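Long-range contacts in esterase TesA (Pseudomonas aeruginosa, PDB 4JGG), which hydrolyses carboxylic esters, preferring Tween detergents and short-chain p-nitrophenyl esters, and shows low thioesterase activity towards palmitoyl-coenzyme A: residues T39-V44 / P181-Q186; V89-G94 / Q109-M114. All coordinates share one frame; numbering follows the deposited sequence.

Two ways of holding an alpha/beta/alpha hydrolase together appear side by side in TesA. Contact 2 (89-94 with 109-114) lies in the core, where a sheet strand and the loop following it meet helix 104-121 through hydrocarbon and one thioether. Contact 1 (39-44 with 181-186) is nearer the surface: buried around Gln-186 and Trp-43 but exposed at Gln-41 and Leu-183. The two share no element, and the centres of contact 1 and contact 2 are about 22 Å apart. In contact 1 a single hydrogen bond meets the first turn of helix 43-53, with a little apolar contact at its exposed side; in contact 2 apolar interlocking alone joins strand to helix.

Contact 1: T39-V44 / P181-Q186; sequences TSQGWV and PALAAQ
Ala-182 O is the best-held polar atom here, gripped by two N-H groups, those of Ala-185 N and Gln-186 NE2. The second bond is nearly straight, 3.0 Å from Gln-186 NE2 to Ala-182 O, and the acceptor lies in the amide plane of Gln-186, although the donor stands above the plane of the Ala-182 carbonyl. At the other end of the same amide, OE1 reaches across to the other segment and accepts the backbone N-H of Trp-43, with 3.0 Å between Trp-43 N and Gln-186 OE1. That bond is bent at the hydrogen (138°), yet the donor lies in the carbonyl plane on a lone pair. One bond at each end fixes the flip of the amide. The Gln-186 chain bends at chi2 (-56°), so that NE2 turns back to the carbonyl of Ala-182, four residues earlier. Gln-186 CB and CG both lie 3.4 Å from Gln-41 O. Farther out, Leu-183 CD1 touches the root of the Gln-41 side chain, 3.6 Å from Gln-41 CB. The Trp-43 indole leads away from the contact to Leu-189 and Val-193 of helix 186-197, meets Phe-163 edge-to-face, and gives NE1 to Ser-32 OG. Trp-43 opens helix 43-53 after the N-cap Gly-42, so OE1 of Gln-186, first residue of helix 186-197, accepts a first-turn N-H. The Gln-186 side chain is also about 8 Å from that of His-180, probably catalytic, so the amide ties a helix start to the chain just beyond the histidine of an SGNH-type hydrolase.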
loop_
_atom_site.group_PDB
_atom_site.type_symbol
_atom_site.label_atom_id
_atom_site.label_comp_id
_atom_site.label_asym_id
_atom_site.label_seq_id
_atom_site.Cartn_x
_atom_site.Cartn_y
_atom_site.Cartn_z
ATOM N N THR A 39 -4.520 -3.006 15.902
ATOM C CA THR A 39 -3.401 -2.761 15.006
ATOM C C THR A 39 -2.308 -3.828 15.151
ATOM O O THR A 39 -1.633 -4.171 14.176
ATOM C CB THR A 39 -2.828 -1.328 15.195
ATOM O OG1 THR A 39 -2.125 -1.241 16.437
ATOM C CG2 THR A 39 -3.952 -0.305 15.179
ATOM N N SER A 40 -2.151 -4.371 16.357
ATOM C CA SER A 40 -1.148 -5.420 16.591
ATOM C C SER A 40 -1.460 -6.691 15.792
ATOM O O SER A 40 -0.604 -7.562 15.633
ATOM C CB SER A 40 -1.028 -5.742 18.087
ATOM O OG SER A 40 -2.241 -6.265 18.600
ATOM N N GLN A 41 -2.688 -6.785 15.287
ATOM C CA GLN A 41 -3.112 -7.916 14.465
ATOM C C GLN A 41 -3.208 -7.519 12.997
ATOM O O GLN A 41 -3.559 -8.333 12.141
ATOM C CB GLN A 41 -4.468 -8.451 14.939
ATOM C CG GLN A 41 -4.442 -9.099 16.326
ATOM C CD GLN A 41 -3.698 -10.433 16.352
ATOM O OE1 GLN A 41 -3.646 -11.153 15.353
ATOM N NE2 GLN A 41 -3.119 -10.767 17.504
ATOM N N GLY A 42 -2.890 -6.260 12.715
ATOM C CA GLY A 42 -2.915 -5.761 11.355
ATOM C C GLY A 42 -1.793 -6.311 10.508
ATOM O O GLY A 42 -0.767 -6.784 11.018
ATOM N N TRP A 43 -1.978 -6.241 9.197
ATOM C CA TRP A 43 -1.047 -6.873 8.276
ATOM C C TRP A 43 0.406 -6.394 8.439
ATOM O O TRP A 43 1.339 -7.190 8.343
ATOM C CB TRP A 43 -1.556 -6.775 6.829
ATOM C CG TRP A 43 -1.120 -5.573 6.049
ATOM C CD1 TRP A 43 -1.837 -4.441 5.820
ATOM C CD2 TRP A 43 0.128 -5.409 5.363
ATOM N NE1 TRP A 43 -1.111 -3.568 5.034
ATOM C CE2 TRP A 43 0.101 -4.139 4.747
ATOM C CE3 TRP A 43 1.260 -6.211 5.207
ATOM C CZ2 TRP A 43 1.168 -3.654 3.990
ATOM C CZ3 TRP A 43 2.319 -5.728 4.462
ATOM C CH2 TRP A 43 2.271 -4.460 3.869
ATOM N N VAL A 44 0.608 -5.113 8.717
ATOM C CA VAL A 44 1.975 -4.600 8.869
ATOM C C VAL A 44 2.643 -5.184 10.113
ATOM O O VAL A 44 3.811 -5.564 10.085
ATOM C CB VAL A 44 2.013 -3.058 8.936
ATOM C CG1 VAL A 44 3.356 -2.598 9.434
ATOM C CG2 VAL A 44 1.717 -2.447 7.567
ATOM N N PRO A 181 -10.829 -3.915 5.093
ATOM C CA PRO A 181 -10.749 -5.336 5.439
ATOM C C PRO A 181 -10.949 -5.592 6.928
ATOM O O PRO A 181 -10.521 -4.805 7.773
ATOM C CB PRO A 181 -9.335 -5.715 4.992
ATOM C CG PRO A 181 -9.099 -4.838 3.805
ATOM C CD PRO A 181 -9.686 -3.501 4.260
ATOM N N ALA A 182 -11.614 -6.700 7.241
ATOM C CA ALA A 182 -11.824 -7.099 8.622
ATOM C C ALA A 182 -10.573 -7.805 9.147
ATOM O O ALA A 182 -9.607 -7.991 8.423
ATOM C CB ALA A 182 -13.031 -8.009 8.720
ATOM N N LEU A 183 -10.619 -8.205 10.408
ATOM C CA LEU A 183 -9.519 -8.920 11.055
ATOM C C LEU A 183 -9.124 -10.192 10.295
ATOM O O LEU A 183 -7.940 -10.475 10.106
ATOM C CB LEU A 183 -9.925 -9.265 12.492
ATOM C CG LEU A 183 -8.898 -9.938 13.398
ATOM C CD1 LEU A 183 -7.683 -9.039 13.531
ATOM C CD2 LEU A 183 -9.513 -10.227 14.757
ATOM N N ALA A 184 -10.118 -10.944 9.836
ATOM C CA ALA A 184 -9.871 -12.234 9.197
ATOM C C ALA A 184 -9.047 -12.118 7.915
ATOM O O ALA A 184 -8.466 -13.101 7.446
ATOM C CB ALA A 184 -11.184 -12.937 8.914
ATOM N N ALA A 185 -8.986 -10.912 7.363
ATOM C CA ALA A 185 -8.307 -10.684 6.091
ATOM C C ALA A 185 -6.819 -10.399 6.247
ATOM O O ALA A 185 -6.065 -10.459 5.272
ATOM C CB ALA A 185 -8.969 -9.533 5.348
ATOM N N GLN A 186 -6.396 -10.073 7.463
ATOM C CA GLN A 186 -5.035 -9.556 7.670
ATOM C C GLN A 186 -3.930 -10.521 7.231
ATOM O O GLN A 186 -2.960 -10.105 6.579
ATOM C CB GLN A 186 -4.830 -9.069 9.113
ATOM C CG GLN A 186 -5.824 -7.997 9.580
ATOM C CD GLN A 186 -5.857 -6.775 8.676
ATOM O OE1 GLN A 186 -4.843 -6.116 8.464
ATOM N NE2 GLN A 186 -7.028 -6.472 8.138
#

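Contact 2: V89-G94 / Q109-M114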
loop_
_atom_site.group_PDB
_atom_site.type_symbol
_atom_site.label_atom_id
_atom_site.label_comp_id
_atom_site.label_asym_id
_atom_site.label_seq_id
_atom_site.Cartn_x
_atom_site.Cartn_y
_atom_site.Cartn_z
ATOM N N VAL A 89 10.540 1.306 0.704
ATOM C CA VAL A 89 9.314 2.053 0.938
ATOM C C VAL A 89 8.153 1.335 0.271
ATOM O O VAL A 89 8.169 1.148 -0.942
ATOM C CB VAL A 89 9.401 3.492 0.385
ATOM C CG1 VAL A 89 8.056 4.201 0.575
ATOM C CG2 VAL A 89 10.528 4.256 1.070
ATOM N N VAL A 90 7.173 0.913 1.069
ATOM C CA VAL A 90 5.956 0.290 0.555
ATOM C C VAL A 90 4.893 1.374 0.466
ATOM O O VAL A 90 4.529 1.990 1.474
ATOM C CB VAL A 90 5.471 -0.862 1.460
ATOM C CG1 VAL A 90 4.204 -1.490 0.912
ATOM C CG2 VAL A 90 6.561 -1.914 1.598
ATOM N N ILE A 91 4.415 1.639 -0.742
ATOM C CA ILE A 91 3.379 2.667 -0.900
ATOM C C ILE A 91 2.019 2.040 -1.151
ATOM O O ILE A 91 1.840 1.292 -2.109
ATOM C CB ILE A 91 3.714 3.642 -2.048
ATOM C CG1 ILE A 91 4.971 4.455 -1.720
ATOM C CG2 ILE A 91 2.534 4.559 -2.334
ATOM C CD1 ILE A 91 5.527 5.205 -2.921
ATOM N N GLU A 92 1.059 2.369 -0.292
ATOM C CA GLU A 92 -0.308 1.883 -0.410
ATOM C C GLU A 92 -1.299 3.050 -0.373
ATOM O O GLU A 92 -2.051 3.223 0.585
ATOM C CB GLU A 92 -0.631 0.875 0.699
ATOM C CG GLU A 92 -2.029 0.254 0.567
ATOM C CD GLU A 92 -3.054 0.845 1.525
ATOM O OE1 GLU A 92 -2.752 0.950 2.732
ATOM O OE2 GLU A 92 -4.175 1.196 1.074
ATOM N N LEU A 93 -1.299 3.844 -1.432
ATOM C CA LEU A 93 -2.138 5.026 -1.482
ATOM C C LEU A 93 -2.919 5.083 -2.791
ATOM O O LEU A 93 -2.595 4.371 -3.747
ATOM C CB LEU A 93 -1.274 6.273 -1.306
ATOM C CG LEU A 93 -0.770 6.534 0.117
ATOM C CD1 LEU A 93 -0.095 7.885 0.164
ATOM C CD2 LEU A 93 -1.932 6.500 1.108
ATOM N N GLY A 94 -3.952 5.918 -2.836
ATOM C CA GLY A 94 -4.754 6.065 -4.045
ATOM C C GLY A 94 -6.107 5.392 -3.964
ATOM O O GLY A 94 -6.975 5.614 -4.808
ATOM N N GLN A 109 0.532 10.942 -11.357
ATOM C CA GLN A 109 1.572 11.944 -11.131
ATOM C C GLN A 109 2.134 11.894 -9.701
ATOM O O GLN A 109 3.355 11.836 -9.482
ATOM C CB GLN A 109 0.996 13.335 -11.421
ATOM C CG GLN A 109 1.990 14.481 -11.280
ATOM C CD GLN A 109 1.310 15.839 -11.363
ATOM O OE1 GLN A 109 0.348 16.110 -10.638
ATOM N NE2 GLN A 109 1.798 16.693 -12.255
ATOM N N ASN A 110 1.234 11.937 -8.728
ATOM C CA ASN A 110 1.613 11.888 -7.327
ATOM C C ASN A 110 2.372 10.617 -6.933
ATOM O O ASN A 110 3.406 10.689 -6.273
ATOM C CB ASN A 110 0.380 12.060 -6.446
ATOM C CG ASN A 110 -0.227 13.440 -6.568
ATOM O OD1 ASN A 110 0.468 14.405 -6.899
ATOM N ND2 ASN A 110 -1.529 13.547 -6.290
ATOM N N LEU A 111 1.865 9.457 -7.341
ATOM C CA LEU A 111 2.517 8.191 -7.000
ATOM C C LEU A 111 3.884 8.087 -7.673
ATOM O O LEU A 111 4.852 7.682 -7.055
ATOM C CB LEU A 111 1.652 6.990 -7.409
ATOM C CG LEU A 111 0.383 6.628 -6.632
ATOM C CD1 LEU A 111 -0.284 5.449 -7.330
ATOM C CD2 LEU A 111 0.679 6.270 -5.169
ATOM N N ALA A 112 3.945 8.460 -8.946
ATOM C CA ALA A 112 5.195 8.491 -9.688
ATOM C C ALA A 112 6.247 9.328 -8.969
ATOM O O ALA A 112 7.370 8.870 -8.777
ATOM C CB ALA A 112 4.952 9.032 -11.101
ATOM N N SER A 113 5.867 10.549 -8.581
ATOM C CA SER A 113 6.737 11.470 -7.857
ATOM C C SER A 113 7.171 10.912 -6.496
ATOM O O SER A 113 8.329 11.061 -6.105
ATOM C CB SER A 113 6.048 12.825 -7.684
ATOM O OG SER A 113 6.892 13.735 -7.003
ATOM N N MET A 114 6.252 10.260 -5.786
ATOM C CA MET A 114 6.601 9.570 -4.538
ATOM C C MET A 114 7.661 8.510 -4.781
ATOM O O MET A 114 8.592 8.384 -4.001
ATOM C CB MET A 114 5.382 8.885 -3.890
ATOM C CG MET A 114 4.332 9.802 -3.255
ATOM S SD MET A 114 3.077 8.851 -2.340
ATOM C CE MET A 114 4.020 8.281 -0.925
#
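Ile-91 is the central bump of this interface, pushed from strand 88-92 towards helix 104-121 and received between Leu-111 and Met-114, residues three apart and so almost one helical turn. Its two branches go to different neighbours. CG2, anti to the backbone N, meets one methyl of Leu-111, 3.8 Å from Ile-91 CG2 to Leu-111 CD2, and the two side chains slide past each other in opposite directions. The longer branch runs obliquely across Met-114, where Ile-91 CD1 rests 3.8 Å from Met-114 CB. Methionine bends around this branch: extended through chi2 (-172°), it turns at chi3 (71°), bringing its terminal methyl back to 4.0 Å between Met-114 CE and Ile-91 CG1. The tip of the isoleucine therefore sits in a hollow with CB on one flank and CE on another. Leu-93 comes in beyond the strand and crosses Met-114 at about a right angle, with Leu-93 CD1 4.2 Å from Met-114 SD. Leu-111 CD2 in turn lies near the Leu-93 backbone, 4.0 Å from Leu-93 O, a carbonyl that accepts a hydrogen bond from Tyr-148 OH. All four side chains are buried, and their mutual contacts are purely apolar. Such interlocking joins the parallel sheet to one of its helical layers in this three-layer fold. Strand 88-92 pairs with 23-28 and 124-128 in the middle of the sheet, while helix 104-121 is flanked by helix 70-84, whose Leu-74 touches Met-114, and by helix 138-155, whose Tyr-148 and Val-151 touch Leu-111.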